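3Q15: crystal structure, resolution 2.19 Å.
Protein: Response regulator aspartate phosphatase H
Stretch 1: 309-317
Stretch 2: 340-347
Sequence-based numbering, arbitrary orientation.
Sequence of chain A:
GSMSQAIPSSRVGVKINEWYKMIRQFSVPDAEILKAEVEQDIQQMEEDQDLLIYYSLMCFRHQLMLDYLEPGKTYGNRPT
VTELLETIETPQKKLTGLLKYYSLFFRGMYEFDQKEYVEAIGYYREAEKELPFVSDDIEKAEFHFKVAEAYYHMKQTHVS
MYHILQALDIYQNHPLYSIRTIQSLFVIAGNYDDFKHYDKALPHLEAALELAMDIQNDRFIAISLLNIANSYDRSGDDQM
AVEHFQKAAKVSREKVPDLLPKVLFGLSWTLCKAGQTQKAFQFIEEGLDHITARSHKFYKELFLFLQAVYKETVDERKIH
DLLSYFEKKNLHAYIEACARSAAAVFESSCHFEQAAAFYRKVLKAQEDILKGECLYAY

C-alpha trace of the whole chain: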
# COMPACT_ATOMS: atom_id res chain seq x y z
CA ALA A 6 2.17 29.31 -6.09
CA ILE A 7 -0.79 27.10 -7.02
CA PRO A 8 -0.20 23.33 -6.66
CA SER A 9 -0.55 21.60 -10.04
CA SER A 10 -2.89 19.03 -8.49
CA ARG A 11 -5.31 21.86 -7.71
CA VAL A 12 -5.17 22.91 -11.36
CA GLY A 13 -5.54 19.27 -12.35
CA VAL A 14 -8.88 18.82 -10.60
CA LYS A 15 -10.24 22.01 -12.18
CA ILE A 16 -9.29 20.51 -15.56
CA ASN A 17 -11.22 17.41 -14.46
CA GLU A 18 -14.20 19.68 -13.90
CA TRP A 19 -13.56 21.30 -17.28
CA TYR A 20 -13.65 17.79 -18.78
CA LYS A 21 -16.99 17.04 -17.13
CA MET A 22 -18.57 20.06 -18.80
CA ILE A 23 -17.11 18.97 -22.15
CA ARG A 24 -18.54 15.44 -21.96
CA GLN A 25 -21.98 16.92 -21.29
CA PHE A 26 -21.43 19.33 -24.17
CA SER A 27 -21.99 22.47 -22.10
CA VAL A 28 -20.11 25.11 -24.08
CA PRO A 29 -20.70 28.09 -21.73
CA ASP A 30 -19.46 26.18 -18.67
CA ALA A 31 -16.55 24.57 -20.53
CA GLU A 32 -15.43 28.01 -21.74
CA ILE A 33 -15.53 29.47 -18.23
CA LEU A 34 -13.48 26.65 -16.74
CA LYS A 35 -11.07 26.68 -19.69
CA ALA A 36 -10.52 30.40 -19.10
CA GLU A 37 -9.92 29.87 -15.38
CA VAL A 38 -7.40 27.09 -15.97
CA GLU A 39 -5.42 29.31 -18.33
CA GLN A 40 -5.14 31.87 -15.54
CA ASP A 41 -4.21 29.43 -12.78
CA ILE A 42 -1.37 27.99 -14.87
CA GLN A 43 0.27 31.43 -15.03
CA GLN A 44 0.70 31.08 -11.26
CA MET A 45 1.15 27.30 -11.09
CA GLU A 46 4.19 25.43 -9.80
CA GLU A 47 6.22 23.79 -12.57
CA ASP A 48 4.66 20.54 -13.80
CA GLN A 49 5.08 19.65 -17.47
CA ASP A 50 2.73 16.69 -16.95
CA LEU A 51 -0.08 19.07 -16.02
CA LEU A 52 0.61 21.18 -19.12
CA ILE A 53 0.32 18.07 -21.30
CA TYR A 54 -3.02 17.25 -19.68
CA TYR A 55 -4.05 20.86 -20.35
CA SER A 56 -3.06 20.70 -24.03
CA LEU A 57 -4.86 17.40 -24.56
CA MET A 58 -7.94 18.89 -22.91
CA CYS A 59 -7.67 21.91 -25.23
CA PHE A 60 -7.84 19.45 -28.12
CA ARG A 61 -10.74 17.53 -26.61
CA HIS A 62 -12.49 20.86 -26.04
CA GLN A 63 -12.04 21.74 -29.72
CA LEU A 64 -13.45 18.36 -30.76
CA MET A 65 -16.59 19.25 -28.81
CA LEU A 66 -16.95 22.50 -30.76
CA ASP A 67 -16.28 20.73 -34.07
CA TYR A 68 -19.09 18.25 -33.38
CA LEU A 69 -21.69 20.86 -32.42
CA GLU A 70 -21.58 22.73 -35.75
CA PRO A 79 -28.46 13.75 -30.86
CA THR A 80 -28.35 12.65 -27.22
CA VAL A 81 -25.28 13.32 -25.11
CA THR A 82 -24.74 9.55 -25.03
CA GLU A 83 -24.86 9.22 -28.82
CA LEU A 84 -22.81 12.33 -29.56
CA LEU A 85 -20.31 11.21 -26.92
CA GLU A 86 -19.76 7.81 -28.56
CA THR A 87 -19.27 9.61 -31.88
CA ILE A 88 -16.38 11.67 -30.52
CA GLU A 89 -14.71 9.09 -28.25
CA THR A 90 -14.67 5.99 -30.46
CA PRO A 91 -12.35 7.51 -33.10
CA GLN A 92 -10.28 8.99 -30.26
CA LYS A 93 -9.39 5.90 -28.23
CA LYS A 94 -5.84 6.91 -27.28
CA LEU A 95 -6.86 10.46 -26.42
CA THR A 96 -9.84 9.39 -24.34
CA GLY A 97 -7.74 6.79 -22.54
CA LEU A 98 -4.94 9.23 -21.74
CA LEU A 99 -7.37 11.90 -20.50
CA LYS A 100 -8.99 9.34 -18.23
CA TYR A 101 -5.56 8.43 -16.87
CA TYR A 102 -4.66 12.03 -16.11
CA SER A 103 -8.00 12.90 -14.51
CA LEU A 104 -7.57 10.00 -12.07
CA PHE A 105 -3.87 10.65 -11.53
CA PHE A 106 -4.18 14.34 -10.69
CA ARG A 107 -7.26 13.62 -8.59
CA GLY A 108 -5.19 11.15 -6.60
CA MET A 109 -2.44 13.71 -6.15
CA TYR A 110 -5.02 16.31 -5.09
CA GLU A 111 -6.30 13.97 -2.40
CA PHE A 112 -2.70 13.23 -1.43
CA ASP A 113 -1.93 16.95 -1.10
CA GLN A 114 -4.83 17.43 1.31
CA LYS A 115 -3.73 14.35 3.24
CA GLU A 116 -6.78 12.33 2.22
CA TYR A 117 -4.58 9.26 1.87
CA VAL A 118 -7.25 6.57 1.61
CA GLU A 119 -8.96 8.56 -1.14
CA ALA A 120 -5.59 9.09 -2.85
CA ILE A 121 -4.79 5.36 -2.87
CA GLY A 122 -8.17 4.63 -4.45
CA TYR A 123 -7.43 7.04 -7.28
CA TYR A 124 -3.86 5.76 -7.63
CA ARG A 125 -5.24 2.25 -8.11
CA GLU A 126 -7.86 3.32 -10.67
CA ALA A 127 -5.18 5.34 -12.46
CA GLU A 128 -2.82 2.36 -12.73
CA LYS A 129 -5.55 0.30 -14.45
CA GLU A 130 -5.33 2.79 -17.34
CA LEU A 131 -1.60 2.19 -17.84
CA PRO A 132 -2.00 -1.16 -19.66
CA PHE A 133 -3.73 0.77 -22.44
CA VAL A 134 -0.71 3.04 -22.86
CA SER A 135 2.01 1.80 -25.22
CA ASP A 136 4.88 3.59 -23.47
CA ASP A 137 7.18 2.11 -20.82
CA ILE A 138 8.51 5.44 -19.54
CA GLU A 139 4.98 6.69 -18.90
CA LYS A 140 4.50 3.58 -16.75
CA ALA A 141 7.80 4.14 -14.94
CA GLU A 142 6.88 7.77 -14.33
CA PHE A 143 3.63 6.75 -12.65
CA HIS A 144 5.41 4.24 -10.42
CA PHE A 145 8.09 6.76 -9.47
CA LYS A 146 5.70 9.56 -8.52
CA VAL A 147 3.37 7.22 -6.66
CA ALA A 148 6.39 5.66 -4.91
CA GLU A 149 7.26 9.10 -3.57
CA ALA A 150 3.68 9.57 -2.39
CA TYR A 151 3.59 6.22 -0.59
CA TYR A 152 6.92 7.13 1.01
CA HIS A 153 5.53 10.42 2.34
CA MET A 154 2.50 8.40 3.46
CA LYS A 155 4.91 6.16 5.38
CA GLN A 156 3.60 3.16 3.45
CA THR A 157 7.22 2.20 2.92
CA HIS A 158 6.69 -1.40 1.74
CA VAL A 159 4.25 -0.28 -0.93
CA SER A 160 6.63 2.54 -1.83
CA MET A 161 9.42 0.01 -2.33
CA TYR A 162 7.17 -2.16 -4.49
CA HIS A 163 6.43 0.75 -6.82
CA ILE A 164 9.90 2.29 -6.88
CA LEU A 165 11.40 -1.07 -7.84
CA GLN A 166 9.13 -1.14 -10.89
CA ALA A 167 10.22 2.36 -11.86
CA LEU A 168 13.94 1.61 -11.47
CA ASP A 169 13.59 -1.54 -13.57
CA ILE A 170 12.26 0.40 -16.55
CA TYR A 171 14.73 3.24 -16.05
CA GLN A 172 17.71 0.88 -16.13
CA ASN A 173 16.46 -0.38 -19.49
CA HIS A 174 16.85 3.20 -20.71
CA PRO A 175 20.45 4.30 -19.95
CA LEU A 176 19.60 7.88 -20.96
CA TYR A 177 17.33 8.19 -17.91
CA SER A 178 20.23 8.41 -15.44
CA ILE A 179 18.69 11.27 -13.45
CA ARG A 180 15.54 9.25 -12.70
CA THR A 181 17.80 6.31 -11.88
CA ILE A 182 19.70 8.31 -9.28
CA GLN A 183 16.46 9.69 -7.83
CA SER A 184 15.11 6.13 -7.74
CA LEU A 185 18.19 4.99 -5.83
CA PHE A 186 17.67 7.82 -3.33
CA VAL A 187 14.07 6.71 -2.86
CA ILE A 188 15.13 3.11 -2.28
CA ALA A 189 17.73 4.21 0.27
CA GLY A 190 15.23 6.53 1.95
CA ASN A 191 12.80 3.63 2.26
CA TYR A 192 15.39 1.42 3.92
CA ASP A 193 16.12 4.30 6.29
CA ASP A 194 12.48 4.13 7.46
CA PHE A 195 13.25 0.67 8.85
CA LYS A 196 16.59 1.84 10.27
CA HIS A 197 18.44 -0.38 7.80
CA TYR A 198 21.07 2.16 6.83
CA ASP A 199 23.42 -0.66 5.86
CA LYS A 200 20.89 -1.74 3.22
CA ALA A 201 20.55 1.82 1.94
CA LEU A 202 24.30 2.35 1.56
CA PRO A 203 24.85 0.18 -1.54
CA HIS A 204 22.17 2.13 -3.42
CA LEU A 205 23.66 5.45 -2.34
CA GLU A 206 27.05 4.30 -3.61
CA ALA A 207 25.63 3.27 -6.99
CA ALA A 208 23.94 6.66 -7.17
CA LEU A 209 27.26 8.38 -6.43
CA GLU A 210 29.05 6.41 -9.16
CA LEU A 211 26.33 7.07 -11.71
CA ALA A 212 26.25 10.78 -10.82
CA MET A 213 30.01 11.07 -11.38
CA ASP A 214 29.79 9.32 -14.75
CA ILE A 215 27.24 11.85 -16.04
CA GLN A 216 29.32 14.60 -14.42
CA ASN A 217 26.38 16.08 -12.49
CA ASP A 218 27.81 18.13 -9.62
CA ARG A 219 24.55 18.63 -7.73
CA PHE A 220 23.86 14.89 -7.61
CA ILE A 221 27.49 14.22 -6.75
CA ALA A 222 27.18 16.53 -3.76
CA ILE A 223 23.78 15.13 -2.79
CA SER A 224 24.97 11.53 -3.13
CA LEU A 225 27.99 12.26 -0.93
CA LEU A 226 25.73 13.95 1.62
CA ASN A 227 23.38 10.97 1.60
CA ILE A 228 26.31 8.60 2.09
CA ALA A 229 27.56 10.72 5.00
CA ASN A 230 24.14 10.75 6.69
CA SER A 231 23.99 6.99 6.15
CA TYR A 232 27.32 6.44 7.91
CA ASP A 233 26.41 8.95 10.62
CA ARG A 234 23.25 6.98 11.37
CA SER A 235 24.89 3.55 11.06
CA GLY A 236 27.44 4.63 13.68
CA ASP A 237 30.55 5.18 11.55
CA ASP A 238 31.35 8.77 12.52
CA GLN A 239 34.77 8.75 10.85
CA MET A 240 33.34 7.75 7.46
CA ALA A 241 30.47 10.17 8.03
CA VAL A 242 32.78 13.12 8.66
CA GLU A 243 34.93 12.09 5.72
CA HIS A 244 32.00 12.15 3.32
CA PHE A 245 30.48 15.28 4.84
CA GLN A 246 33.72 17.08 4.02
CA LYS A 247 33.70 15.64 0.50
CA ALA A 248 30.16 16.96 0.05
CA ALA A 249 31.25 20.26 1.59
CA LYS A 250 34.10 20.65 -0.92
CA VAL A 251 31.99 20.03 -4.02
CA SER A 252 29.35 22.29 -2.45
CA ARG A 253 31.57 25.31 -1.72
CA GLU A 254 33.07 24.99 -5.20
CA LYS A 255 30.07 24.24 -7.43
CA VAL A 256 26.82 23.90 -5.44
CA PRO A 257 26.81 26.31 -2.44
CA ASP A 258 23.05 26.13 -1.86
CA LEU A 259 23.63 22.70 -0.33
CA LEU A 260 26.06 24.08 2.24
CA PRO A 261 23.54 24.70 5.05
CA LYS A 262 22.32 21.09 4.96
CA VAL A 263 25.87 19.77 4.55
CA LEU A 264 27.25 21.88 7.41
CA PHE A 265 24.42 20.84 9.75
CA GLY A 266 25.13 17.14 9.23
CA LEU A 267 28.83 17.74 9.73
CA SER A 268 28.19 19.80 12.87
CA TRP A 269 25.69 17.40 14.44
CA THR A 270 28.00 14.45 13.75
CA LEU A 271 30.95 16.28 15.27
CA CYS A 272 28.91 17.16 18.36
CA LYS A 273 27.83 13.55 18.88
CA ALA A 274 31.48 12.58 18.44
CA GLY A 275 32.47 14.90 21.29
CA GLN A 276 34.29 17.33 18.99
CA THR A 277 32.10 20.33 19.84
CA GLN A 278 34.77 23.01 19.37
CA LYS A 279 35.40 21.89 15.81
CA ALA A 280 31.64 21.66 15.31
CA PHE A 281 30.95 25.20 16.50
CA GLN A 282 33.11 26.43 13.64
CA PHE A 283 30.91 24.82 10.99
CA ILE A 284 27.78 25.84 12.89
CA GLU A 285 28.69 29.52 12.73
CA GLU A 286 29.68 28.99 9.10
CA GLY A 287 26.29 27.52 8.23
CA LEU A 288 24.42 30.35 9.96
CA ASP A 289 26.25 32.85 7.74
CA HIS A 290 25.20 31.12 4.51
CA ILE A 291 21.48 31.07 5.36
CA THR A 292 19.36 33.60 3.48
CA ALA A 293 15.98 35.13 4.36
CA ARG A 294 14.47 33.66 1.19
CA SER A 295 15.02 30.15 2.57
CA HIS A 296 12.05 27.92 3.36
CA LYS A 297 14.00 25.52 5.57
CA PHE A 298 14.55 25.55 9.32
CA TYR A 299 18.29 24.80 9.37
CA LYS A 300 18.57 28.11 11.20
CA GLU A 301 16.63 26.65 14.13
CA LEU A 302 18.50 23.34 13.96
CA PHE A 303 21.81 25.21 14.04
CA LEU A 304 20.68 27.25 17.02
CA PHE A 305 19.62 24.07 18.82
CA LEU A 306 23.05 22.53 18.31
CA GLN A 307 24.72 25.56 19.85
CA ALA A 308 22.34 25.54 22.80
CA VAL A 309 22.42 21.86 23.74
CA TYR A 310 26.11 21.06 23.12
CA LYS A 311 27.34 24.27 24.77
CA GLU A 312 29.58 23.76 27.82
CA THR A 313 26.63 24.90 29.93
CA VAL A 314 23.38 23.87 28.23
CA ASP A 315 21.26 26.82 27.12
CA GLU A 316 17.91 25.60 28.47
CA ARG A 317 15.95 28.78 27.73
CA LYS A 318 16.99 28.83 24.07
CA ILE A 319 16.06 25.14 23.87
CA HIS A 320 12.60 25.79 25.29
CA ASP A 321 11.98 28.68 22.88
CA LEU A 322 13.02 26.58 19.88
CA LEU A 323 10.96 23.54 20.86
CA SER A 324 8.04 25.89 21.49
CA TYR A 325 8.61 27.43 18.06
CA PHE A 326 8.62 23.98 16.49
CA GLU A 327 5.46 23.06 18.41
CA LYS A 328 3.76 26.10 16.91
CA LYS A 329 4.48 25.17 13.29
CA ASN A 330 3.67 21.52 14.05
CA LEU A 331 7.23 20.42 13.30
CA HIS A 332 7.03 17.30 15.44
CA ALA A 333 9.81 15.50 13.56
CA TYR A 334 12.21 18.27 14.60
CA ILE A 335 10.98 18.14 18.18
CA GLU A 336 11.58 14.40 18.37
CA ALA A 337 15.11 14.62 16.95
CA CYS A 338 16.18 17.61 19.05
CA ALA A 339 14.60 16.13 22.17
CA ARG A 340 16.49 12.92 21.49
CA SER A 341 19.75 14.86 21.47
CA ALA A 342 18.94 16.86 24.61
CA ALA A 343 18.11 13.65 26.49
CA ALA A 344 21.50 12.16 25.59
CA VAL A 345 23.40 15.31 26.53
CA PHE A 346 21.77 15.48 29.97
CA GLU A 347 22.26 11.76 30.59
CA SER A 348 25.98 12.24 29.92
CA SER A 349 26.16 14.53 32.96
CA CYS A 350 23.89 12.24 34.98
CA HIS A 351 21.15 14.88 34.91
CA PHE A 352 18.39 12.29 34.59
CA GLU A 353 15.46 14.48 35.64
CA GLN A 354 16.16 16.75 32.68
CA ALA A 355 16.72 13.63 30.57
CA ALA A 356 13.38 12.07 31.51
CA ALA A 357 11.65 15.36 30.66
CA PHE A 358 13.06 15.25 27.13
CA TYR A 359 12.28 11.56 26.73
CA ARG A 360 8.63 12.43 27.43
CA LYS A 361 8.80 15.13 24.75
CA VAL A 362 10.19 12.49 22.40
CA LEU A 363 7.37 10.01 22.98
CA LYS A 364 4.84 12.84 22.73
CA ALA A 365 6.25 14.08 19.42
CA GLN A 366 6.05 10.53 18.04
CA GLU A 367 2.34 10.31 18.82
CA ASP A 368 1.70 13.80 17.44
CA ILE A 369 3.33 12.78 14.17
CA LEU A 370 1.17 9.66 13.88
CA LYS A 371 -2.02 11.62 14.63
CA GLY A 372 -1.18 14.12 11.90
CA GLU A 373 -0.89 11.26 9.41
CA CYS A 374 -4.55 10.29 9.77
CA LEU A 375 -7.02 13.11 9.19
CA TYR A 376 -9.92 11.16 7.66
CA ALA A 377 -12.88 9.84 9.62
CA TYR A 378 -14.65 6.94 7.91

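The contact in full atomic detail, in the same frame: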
# COMPACT_ATOMS: atom_id res chain seq x y z
N VAL A 309 22.43 23.13 23.01
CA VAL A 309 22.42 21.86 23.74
C VAL A 309 23.82 21.27 23.94
O VAL A 309 24.05 20.56 24.92
CB VAL A 309 21.51 20.82 23.06
CG1 VAL A 309 22.17 20.24 21.82
CG2 VAL A 309 21.16 19.71 24.04
N TYR A 310 24.74 21.57 23.02
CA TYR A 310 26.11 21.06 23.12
C TYR A 310 27.08 22.07 23.72
O TYR A 310 28.28 21.81 23.83
CB TYR A 310 26.62 20.57 21.76
CG TYR A 310 25.92 19.32 21.28
CD1 TYR A 310 24.94 19.38 20.30
CD2 TYR A 310 26.24 18.08 21.82
CE1 TYR A 310 24.28 18.23 19.87
CE2 TYR A 310 25.59 16.93 21.40
CZ TYR A 310 24.62 17.01 20.42
OH TYR A 310 23.97 15.87 20.00
N LYS A 311 26.56 23.24 24.10
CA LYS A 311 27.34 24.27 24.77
C LYS A 311 27.84 23.74 26.11
O LYS A 311 27.18 22.92 26.75
CB LYS A 311 26.47 25.51 24.98
CG LYS A 311 27.13 26.65 25.74
CD LYS A 311 26.19 27.84 25.83
CE LYS A 311 26.78 28.97 26.68
NZ LYS A 311 26.91 28.59 28.12
N GLU A 312 29.02 24.20 26.54
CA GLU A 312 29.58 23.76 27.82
C GLU A 312 28.51 23.72 28.90
O GLU A 312 28.31 22.71 29.57
CB GLU A 312 30.74 24.67 28.25
CG GLU A 312 31.44 24.20 29.52
CD GLU A 312 32.49 25.18 30.01
OE1 GLU A 312 33.22 24.85 30.97
OE2 GLU A 312 32.58 26.29 29.45
N THR A 313 27.81 24.84 29.07
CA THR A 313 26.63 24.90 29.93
C THR A 313 25.38 24.99 29.06
O THR A 313 25.17 25.98 28.36
CB THR A 313 26.69 26.10 30.89
OG1 THR A 313 27.88 26.03 31.68
CG2 THR A 313 25.48 26.11 31.82
N VAL A 314 24.56 23.94 29.09
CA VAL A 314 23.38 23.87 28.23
C VAL A 314 22.52 25.13 28.34
O VAL A 314 22.25 25.63 29.43
CB VAL A 314 22.50 22.65 28.57
CG1 VAL A 314 21.24 22.65 27.71
CG2 VAL A 314 23.28 21.35 28.36
N ASP A 315 22.11 25.65 27.18
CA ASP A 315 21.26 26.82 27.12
C ASP A 315 19.79 26.40 27.12
O ASP A 315 19.17 26.28 26.07
CB ASP A 315 21.57 27.63 25.85
CG ASP A 315 20.96 29.01 25.87
OD1 ASP A 315 21.48 29.90 25.16
OD2 ASP A 315 19.98 29.23 26.62
N GLU A 316 19.25 26.17 28.32
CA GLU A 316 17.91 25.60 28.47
C GLU A 316 16.78 26.52 28.00
O GLU A 316 15.75 26.05 27.51
CB GLU A 316 17.66 25.19 29.93
CG GLU A 316 18.49 24.00 30.39
CD GLU A 316 18.32 23.74 31.87
OE1 GLU A 316 19.01 24.40 32.67
OE2 GLU A 316 17.50 22.87 32.24
N ARG A 317 16.96 27.83 28.17
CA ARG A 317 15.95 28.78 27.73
C ARG A 317 15.84 28.81 26.20
O ARG A 317 14.74 28.77 25.65
CB ARG A 317 16.24 30.19 28.27
CG ARG A 317 15.21 31.23 27.86
CD ARG A 317 15.47 32.58 28.52
NE ARG A 317 15.25 32.53 29.96
CZ ARG A 317 14.09 32.83 30.55
NH1 ARG A 317 13.05 33.20 29.81
NH2 ARG A 317 13.98 32.76 31.87
N ARG A 340 15.66 14.10 21.37
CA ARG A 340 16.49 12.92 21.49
C ARG A 340 17.90 13.34 21.88
O ARG A 340 18.50 12.77 22.79
CB ARG A 340 16.53 12.15 20.17
CG ARG A 340 15.31 11.27 19.91
CD ARG A 340 15.43 10.56 18.56
NE ARG A 340 14.30 9.69 18.24
CZ ARG A 340 14.25 8.39 18.50
NH1 ARG A 340 15.27 7.80 19.11
NH2 ARG A 340 13.18 7.68 18.16
N SER A 341 18.42 14.36 21.20
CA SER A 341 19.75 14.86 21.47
C SER A 341 19.85 15.38 22.90
O SER A 341 20.75 14.99 23.64
CB SER A 341 20.13 15.95 20.47
OG SER A 341 19.96 15.48 19.14
N ALA A 342 18.93 16.26 23.27
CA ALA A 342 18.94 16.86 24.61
C ALA A 342 18.95 15.79 25.70
O ALA A 342 19.67 15.92 26.69
CB ALA A 342 17.75 17.80 24.78
N ALA A 343 18.17 14.73 25.51
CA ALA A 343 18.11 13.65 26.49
C ALA A 343 19.47 12.98 26.66
O ALA A 343 19.87 12.64 27.77
CB ALA A 343 17.07 12.63 26.09
N ALA A 344 20.19 12.80 25.55
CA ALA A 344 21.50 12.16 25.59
C ALA A 344 22.54 13.06 26.25
O ALA A 344 23.38 12.60 27.03
CB ALA A 344 21.94 11.77 24.18
N VAL A 345 22.48 14.35 25.93
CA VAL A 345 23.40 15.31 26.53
C VAL A 345 23.23 15.36 28.05
O VAL A 345 24.22 15.32 28.78
CB VAL A 345 23.20 16.73 25.94
CG1 VAL A 345 24.04 17.75 26.71
CG2 VAL A 345 23.56 16.74 24.46
N PHE A 346 21.99 15.43 28.53
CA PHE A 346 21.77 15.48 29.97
C PHE A 346 22.14 14.18 30.67
O PHE A 346 22.71 14.20 31.76
CB PHE A 346 20.33 15.90 30.30
CG PHE A 346 20.07 17.36 30.11
CD1 PHE A 346 20.59 18.30 30.99
CD2 PHE A 346 19.29 17.81 29.05
CE1 PHE A 346 20.35 19.65 30.82
CE2 PHE A 346 19.04 19.16 28.87
CZ PHE A 346 19.57 20.08 29.75
N GLU A 347 21.84 13.05 30.05
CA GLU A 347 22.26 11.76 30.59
C GLU A 347 23.77 11.71 30.80
O GLU A 347 24.25 11.14 31.78
CB GLU A 347 21.84 10.61 29.68
CG GLU A 347 20.43 10.10 29.90
CD GLU A 347 20.15 8.84 29.10
OE1 GLU A 347 19.10 8.21 29.31
OE2 GLU A 347 21.00 8.47 28.26

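Packing of stretch 1 (309-317), the end of one helix, a loop and the start of the next, against the helix of stretch 2 (340-347). The contact is made by van der Waals packing, with no hydrogen bond from one stretch to the other, and buries 329 Å² counted over both sides. Val 309, in a helix that enters from earlier in the chain, points its CA-to-CB bond toward stretch 2. With chi1 in the p well, its CG2 lies 3.7 Å from CA of Ala 342 and 4.0 Å from CB of the same residue. The CA atoms of Val 309 and Ala 342 are 6.2 Å apart, a close approach in which the small side chain of Ala 342 leaves its CA accessible to the methyl. The same CG2 of Val 309 also meets CG2 of Val 345 at 3.8 Å, while the carbonyl O of Val 309 sits 3.3 Å from CG1 of Val 345. Tyr 310 starts out sideways, but its m rotamer carries the ring closer: CE2 is 3.7 Å from CG2 of Val 345, approached obliquely, and OH is 3.9 Å from CB of Ser 341. That last contact is with carbon; OG of Ser 341 is hydrogen-bonded elsewhere in the structure, so this buried polar group is satisfied. Lys 311, Glu 312 and Thr 313 form an exposed excursion that does not touch stretch 2. Within it, the extended Lys 311 side chain turns at its last torsion and donates a hydrogen bond from NZ to O of Thr 313 (3.1 Å). The chain returns at Val 314, whose CA-to-CB bond points toward the helix. Its CG2 lies near both Val 345 (4.0 Å from CG1) and Phe 346 (4.2 Å from CZ), and its CG1 is 3.7 Å from CZ of Phe 346, oblique to the ring. Val 345 meets Val 309, Tyr 310 and Val 314; both of its methyls contact Val 309. Phe 346 is buried and starts sideways, but its ring end comes nearer to stretch 1, giving Val 314 and Glu 316 an apolar surface. Asp 315 points away and serves the local fold instead, as the N-cap of the following helix, its side chain capping a backbone N just past the stretch. Glu 316 begins sideways, yet its aliphatic CG comes within 4.1 Å of CZ of Phe 346, at the ring edge; the residue is exposed, so its charge can remain in solvent contact. Backbone hydrogen bonds keep stretch 2 helical.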